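Local coordinates for zinc-binding protein TroA (Treponema pallidum, PDB 1K0F), which binds zinc in the periplasm with high affinity and specificity and delivers it to the membrane permease of the TroABC ABC transporter for import into the cytoplasm, at residues V80-T85 / V114-E119; Q90-S93 / F99-H102. All coordinates share one frame; numbering follows the deposited sequence.

Contact 1: residues V80-T85 / V114-E119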
loop_
_atom_site.group_PDB
_atom_site.type_symbol
_atom_site.label_atom_id
_atom_site.label_comp_id
_atom_site.label_asym_id
_atom_site.label_seq_id
_atom_site.Cartn_x
_atom_site.Cartn_y
_atom_site.Cartn_z
ATOM N N VAL A 80 -12.703 -10.942 5.896
ATOM C CA VAL A 80 -12.136 -11.182 4.585
ATOM C C VAL A 80 -10.799 -10.496 4.308
ATOM O O VAL A 80 -10.652 -9.293 4.496
ATOM C CB VAL A 80 -13.154 -10.761 3.493
ATOM C CG1 VAL A 80 -12.461 -10.612 2.144
ATOM C CG2 VAL A 80 -14.277 -11.788 3.414
ATOM N N ALA A 81 -9.828 -11.296 3.878
ATOM C CA ALA A 81 -8.514 -10.797 3.506
ATOM C C ALA A 81 -8.694 -10.619 2.008
ATOM O O ALA A 81 -8.461 -11.539 1.228
ATOM C CB ALA A 81 -7.443 -11.833 3.799
ATOM N N VAL A 82 -9.152 -9.435 1.631
ATOM C CA VAL A 82 -9.437 -9.091 0.243
ATOM C C VAL A 82 -8.426 -9.502 -0.808
ATOM O O VAL A 82 -8.794 -10.085 -1.831
ATOM C CB VAL A 82 -9.670 -7.580 0.091
ATOM C CG1 VAL A 82 -10.835 -7.148 0.968
ATOM C CG2 VAL A 82 -8.409 -6.821 0.465
ATOM N N SER A 83 -7.157 -9.208 -0.567
ATOM C CA SER A 83 -6.127 -9.522 -1.546
ATOM C C SER A 83 -5.745 -10.995 -1.730
ATOM O O SER A 83 -5.214 -11.376 -2.770
ATOM C CB SER A 83 -4.900 -8.680 -1.241
ATOM O OG SER A 83 -5.319 -7.386 -0.841
ATOM N N GLU A 84 -6.022 -11.832 -0.743
ATOM C CA GLU A 84 -5.692 -13.234 -0.893
ATOM C C GLU A 84 -6.613 -13.847 -1.936
ATOM O O GLU A 84 -6.700 -15.066 -2.052
ATOM C CB GLU A 84 -5.846 -13.971 0.431
ATOM C CG GLU A 84 -5.135 -13.294 1.573
ATOM C CD GLU A 84 -4.036 -14.148 2.154
ATOM O OE1 GLU A 84 -3.039 -14.410 1.446
ATOM O OE2 GLU A 84 -4.166 -14.557 3.324
ATOM N N THR A 85 -7.326 -13.006 -2.677
ATOM C CA THR A 85 -8.198 -13.507 -3.728
ATOM C C THR A 85 -7.430 -13.347 -5.029
ATOM O O THR A 85 -7.983 -13.483 -6.114
ATOM C CB THR A 85 -9.530 -12.723 -3.814
ATOM O OG1 THR A 85 -9.281 -11.372 -4.226
ATOM C CG2 THR A 85 -10.222 -12.725 -2.469
ATOM N N VAL A 114 -10.197 -5.052 -4.649
ATOM C CA VAL A 114 -11.300 -4.105 -4.623
ATOM C C VAL A 114 -12.551 -4.922 -4.902
ATOM O O VAL A 114 -13.604 -4.686 -4.305
ATOM C CB VAL A 114 -11.144 -3.021 -5.697
ATOM C CG1 VAL A 114 -12.460 -2.280 -5.875
ATOM C CG2 VAL A 114 -10.037 -2.056 -5.308
ATOM N N LYS A 115 -12.414 -5.897 -5.802
ATOM C CA LYS A 115 -13.518 -6.788 -6.167
ATOM C C LYS A 115 -13.993 -7.483 -4.899
ATOM O O LYS A 115 -15.191 -7.605 -4.645
ATOM C CB LYS A 115 -13.057 -7.834 -7.197
ATOM C CG LYS A 115 -14.197 -8.586 -7.891
ATOM C CD LYS A 115 -13.939 -10.086 -7.973
ATOM C CE LYS A 115 -14.312 -10.636 -9.335
ATOM N NZ LYS A 115 -13.134 -11.303 -9.963
ATOM N N ALA A 116 -13.017 -7.926 -4.110
ATOM C CA ALA A 116 -13.256 -8.602 -2.842
ATOM C C ALA A 116 -14.037 -7.677 -1.909
ATOM O O ALA A 116 -15.025 -8.081 -1.302
ATOM C CB ALA A 116 -11.922 -8.992 -2.208
ATOM N N VAL A 117 -13.583 -6.437 -1.794
ATOM C CA VAL A 117 -14.254 -5.459 -0.946
ATOM C C VAL A 117 -15.713 -5.301 -1.380
ATOM O O VAL A 117 -16.637 -5.415 -0.573
ATOM C CB VAL A 117 -13.573 -4.098 -1.047
ATOM C CG1 VAL A 117 -14.319 -3.095 -0.208
ATOM C CG2 VAL A 117 -12.131 -4.204 -0.593
ATOM N N TYR A 118 -15.893 -5.040 -2.670
ATOM C CA TYR A 118 -17.213 -4.864 -3.245
ATOM C C TYR A 118 -18.107 -6.049 -2.946
ATOM O O TYR A 118 -19.213 -5.887 -2.440
ATOM C CB TYR A 118 -17.097 -4.689 -4.756
ATOM C CG TYR A 118 -18.311 -5.158 -5.541
ATOM C CD1 TYR A 118 -19.492 -4.439 -5.506
ATOM C CD2 TYR A 118 -18.247 -6.287 -6.339
ATOM C CE1 TYR A 118 -20.595 -4.830 -6.257
ATOM C CE2 TYR A 118 -19.339 -6.698 -7.103
ATOM C CZ TYR A 118 -20.510 -5.960 -7.060
ATOM O OH TYR A 118 -21.578 -6.338 -7.821
ATOM N N GLU A 119 -17.626 -7.243 -3.265
ATOM C CA GLU A 119 -18.398 -8.464 -3.046
ATOM C C GLU A 119 -18.650 -8.771 -1.568
ATOM O O GLU A 119 -19.596 -9.480 -1.231
ATOM C CB GLU A 119 -17.700 -9.656 -3.707
ATOM C CG GLU A 119 -17.993 -9.785 -5.194
ATOM C CD GLU A 119 -17.222 -10.908 -5.844
ATOM O OE1 GLU A 119 -17.436 -11.148 -7.050
ATOM O OE2 GLU A 119 -16.406 -11.546 -5.148
#
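With chi1 at -59°, Val82 sets CG1 anti to its own carbonyl carbon, beside the backbone N, which carries this methyl to the helix residue Val117. There chi1 of 178° places CG1 anti to the backbone N and leaves CG2 beside it, and it is CG2 that meets Val82 CG1, at 3.6 Å. The two valines cross obliquely, one branch of each making the touch. Ala116 faces the loop more directly. Its single methyl lies against the start of the turn, with CB 3.5 Å from Val82 CB and 3.3 Å from Val82 O. The closest approach of the two chain traces is here as well, Val82 CA to Ala116 CA measuring 4.9 Å, a spacing that the small alanine permits. Residues 80-85 carry the chain out of 78-81, an outermost strand of the four-stranded parallel sheet in the N-terminal lobe, whereas 114-119 belong to helix 107-124, which packs beside the strand's C-terminal end. This is packing of a helix against the C-terminal end of a parallel strand, within an alpha/beta lobe of a protein of the bacterial solute-binding protein 9 family. Leu56 of the neighbouring strand touches both valines, and helix 10-20 adds Ile12 against Val82 and Ala15 and Val16 against Val117, so the pair sits in the lobe's hydrophobic core. The hydroxyl of Ser83, by contrast, is hydrogen-bonded to Asn58 OD1 and to Ser113 OG of helix 107-124. Farther along the turn, Thr85 OG1 donates to Val82 O at 2.8 Å, arriving almost along the C=O axis (C=O...donor angle 173°). That bond closes the turn on itself and gives the carbonyl oxygen beside Ala116 a polar partner. Thr85 CG2 is also 4.1 Å from Ala116 CB, a looser apolar touch at the exposed border of the contact.

Contact 2: residues Q90-S93 / F99-H102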
loop_
_atom_site.group_PDB
_atom_site.type_symbol
_atom_site.label_atom_id
_atom_site.label_comp_id
_atom_site.label_asym_id
_atom_site.label_seq_id
_atom_site.Cartn_x
_atom_site.Cartn_y
_atom_site.Cartn_z
ATOM N N GLN A 90 -0.184 -14.703 -9.545
ATOM C CA GLN A 90 0.192 -13.296 -9.684
ATOM C C GLN A 90 0.874 -12.645 -8.497
ATOM O O GLN A 90 1.375 -11.533 -8.613
ATOM C CB GLN A 90 -1.036 -12.469 -10.060
ATOM C CG GLN A 90 -1.230 -12.338 -11.550
ATOM C CD GLN A 90 -2.670 -12.080 -11.928
ATOM O OE1 GLN A 90 -2.973 -11.086 -12.588
ATOM N NE2 GLN A 90 -3.568 -12.974 -11.519
ATOM N N ARG A 91 0.902 -13.316 -7.356
ATOM C CA ARG A 91 1.546 -12.734 -6.189
ATOM C C ARG A 91 3.045 -12.991 -6.178
ATOM O O ARG A 91 3.478 -14.140 -6.159
ATOM C CB ARG A 91 0.940 -13.299 -4.912
ATOM C CG ARG A 91 -0.395 -13.976 -5.094
ATOM C CD ARG A 91 -0.774 -14.657 -3.809
ATOM N NE ARG A 91 -2.185 -14.993 -3.762
ATOM C CZ ARG A 91 -2.771 -15.533 -2.704
ATOM N NH1 ARG A 91 -2.062 -15.796 -1.611
ATOM N NH2 ARG A 91 -4.063 -15.816 -2.744
ATOM N N LEU A 92 3.841 -11.925 -6.193
ATOM C CA LEU A 92 5.289 -12.088 -6.170
ATOM C C LEU A 92 5.646 -12.785 -4.867
ATOM O O LEU A 92 4.950 -12.641 -3.862
ATOM C CB LEU A 92 6.011 -10.732 -6.221
ATOM C CG LEU A 92 5.732 -9.742 -7.353
ATOM C CD1 LEU A 92 6.647 -8.537 -7.212
ATOM C CD2 LEU A 92 5.943 -10.413 -8.680
ATOM N N SER A 93 6.717 -13.564 -4.891
ATOM C CA SER A 93 7.156 -14.244 -3.690
ATOM C C SER A 93 8.496 -13.666 -3.283
ATOM O O SER A 93 9.103 -12.889 -4.028
ATOM C CB SER A 93 7.306 -15.744 -3.926
ATOM O OG SER A 93 7.786 -16.381 -2.755
ATOM N N PHE A 99 5.214 -13.850 0.422
ATOM C CA PHE A 99 4.317 -13.422 -0.646
ATOM C C PHE A 99 4.130 -11.909 -0.525
ATOM O O PHE A 99 3.373 -11.438 0.324
ATOM C CB PHE A 99 2.954 -14.118 -0.509
ATOM C CG PHE A 99 2.746 -15.264 -1.463
ATOM C CD1 PHE A 99 3.358 -15.270 -2.714
ATOM C CD2 PHE A 99 1.943 -16.344 -1.105
ATOM C CE1 PHE A 99 3.165 -16.335 -3.598
ATOM C CE2 PHE A 99 1.745 -17.415 -1.986
ATOM C CZ PHE A 99 2.361 -17.407 -3.235
ATOM N N ASP A 100 4.834 -11.160 -1.369
ATOM C CA ASP A 100 4.750 -9.701 -1.369
ATOM C C ASP A 100 3.289 -9.281 -1.245
ATOM O O ASP A 100 2.491 -9.488 -2.151
ATOM C CB ASP A 100 5.356 -9.156 -2.665
ATOM C CG ASP A 100 5.636 -7.658 -2.607
ATOM O OD1 ASP A 100 5.530 -7.066 -1.516
ATOM O OD2 ASP A 100 5.962 -7.070 -3.665
ATOM N N PRO A 101 2.928 -8.690 -0.101
ATOM C CA PRO A 101 1.556 -8.240 0.164
ATOM C C PRO A 101 1.175 -6.859 -0.358
ATOM O O PRO A 101 0.020 -6.455 -0.239
ATOM C CB PRO A 101 1.452 -8.312 1.680
ATOM C CG PRO A 101 2.868 -8.161 2.174
ATOM C CD PRO A 101 3.816 -8.425 1.041
ATOM N N HIS A 102 2.131 -6.147 -0.943
ATOM C CA HIS A 102 1.882 -4.801 -1.446
ATOM C C HIS A 102 1.302 -4.766 -2.842
ATOM O O HIS A 102 1.780 -4.035 -3.704
ATOM C CB HIS A 102 3.171 -4.006 -1.386
ATOM C CG HIS A 102 3.830 -4.052 -0.046
ATOM N ND1 HIS A 102 4.679 -5.070 0.332
ATOM C CD2 HIS A 102 3.739 -3.223 1.022
ATOM C CE1 HIS A 102 5.085 -4.866 1.572
ATOM N NE2 HIS A 102 4.529 -3.750 2.014
#
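One face of the Phe99 ring is covered by the aliphatic part of Arg91, whose CD stands 4.0 Å above the ring centre in a CH-pi contact. At the ring edge, and in its plane, lies Leu92 O, 3.3 Å from Phe99 CD1. The guanidinium and ring planes are 63° apart, and Arg91 CZ is 5.4 Å from the ring centroid, so any cation-pi attraction is weak; the firmer polar partner of the guanidinium is Ile86 O, bonded to NE. Leu92 O also accepts a bent, weak hydrogen bond from Asp100 N (2.9 Å), while Ser93 and Phe99 form an antiparallel non-hydrogen-bonded pair with CA atoms 4.2 Å apart. These are the marks of a short beta-hairpin, strands 93-94 and 98-99, leading into the zinc site. Beyond it Leu92 and Asp100 run side by side, with Leu92 CD1 3.9 Å from Asp100 OD2. Asp100 holds CG anti to its backbone N (chi1 -165°), and its OD1 meets the edge of the His102 ring in plane, taking a nearly straight bond from ND1 (2.9 Å, 170°). His102 is one of the zinc ligands, with His37, His168 and Asp248, although this form holds no zinc. A carboxylate that accepts from ND1 fixes the ring's rotation and probably makes the other nitrogen, NE2, a stronger electron donor, as suits a nitrogen that would bind the metal, with Asp100 acting as a second-shell residue.

The two contacts have centres 15 Å apart and come along the chain in the order 80-85, 90-93, 99-102, 114-119, with the pair of contact 2 enclosed by that of contact 1. Contact 2 thus lies wholly on the excursion between strand 78-81 and helix 107-124, the two elements that contact 1 packs together in the N-terminal lobe. A long, weak ion pair joins them, Glu84 OE1 to Arg91 NH1 at 3.5 Å. Contact 1 lies in the core, away from the zinc ligands; contact 2 carries His102 and reaches the second lobe, where Arg176 of helix 172-178 bonds Gln90 O. The excursion therefore runs from lobe core to interlobe zinc site, consistent with the closed conformation of this zinc-free form.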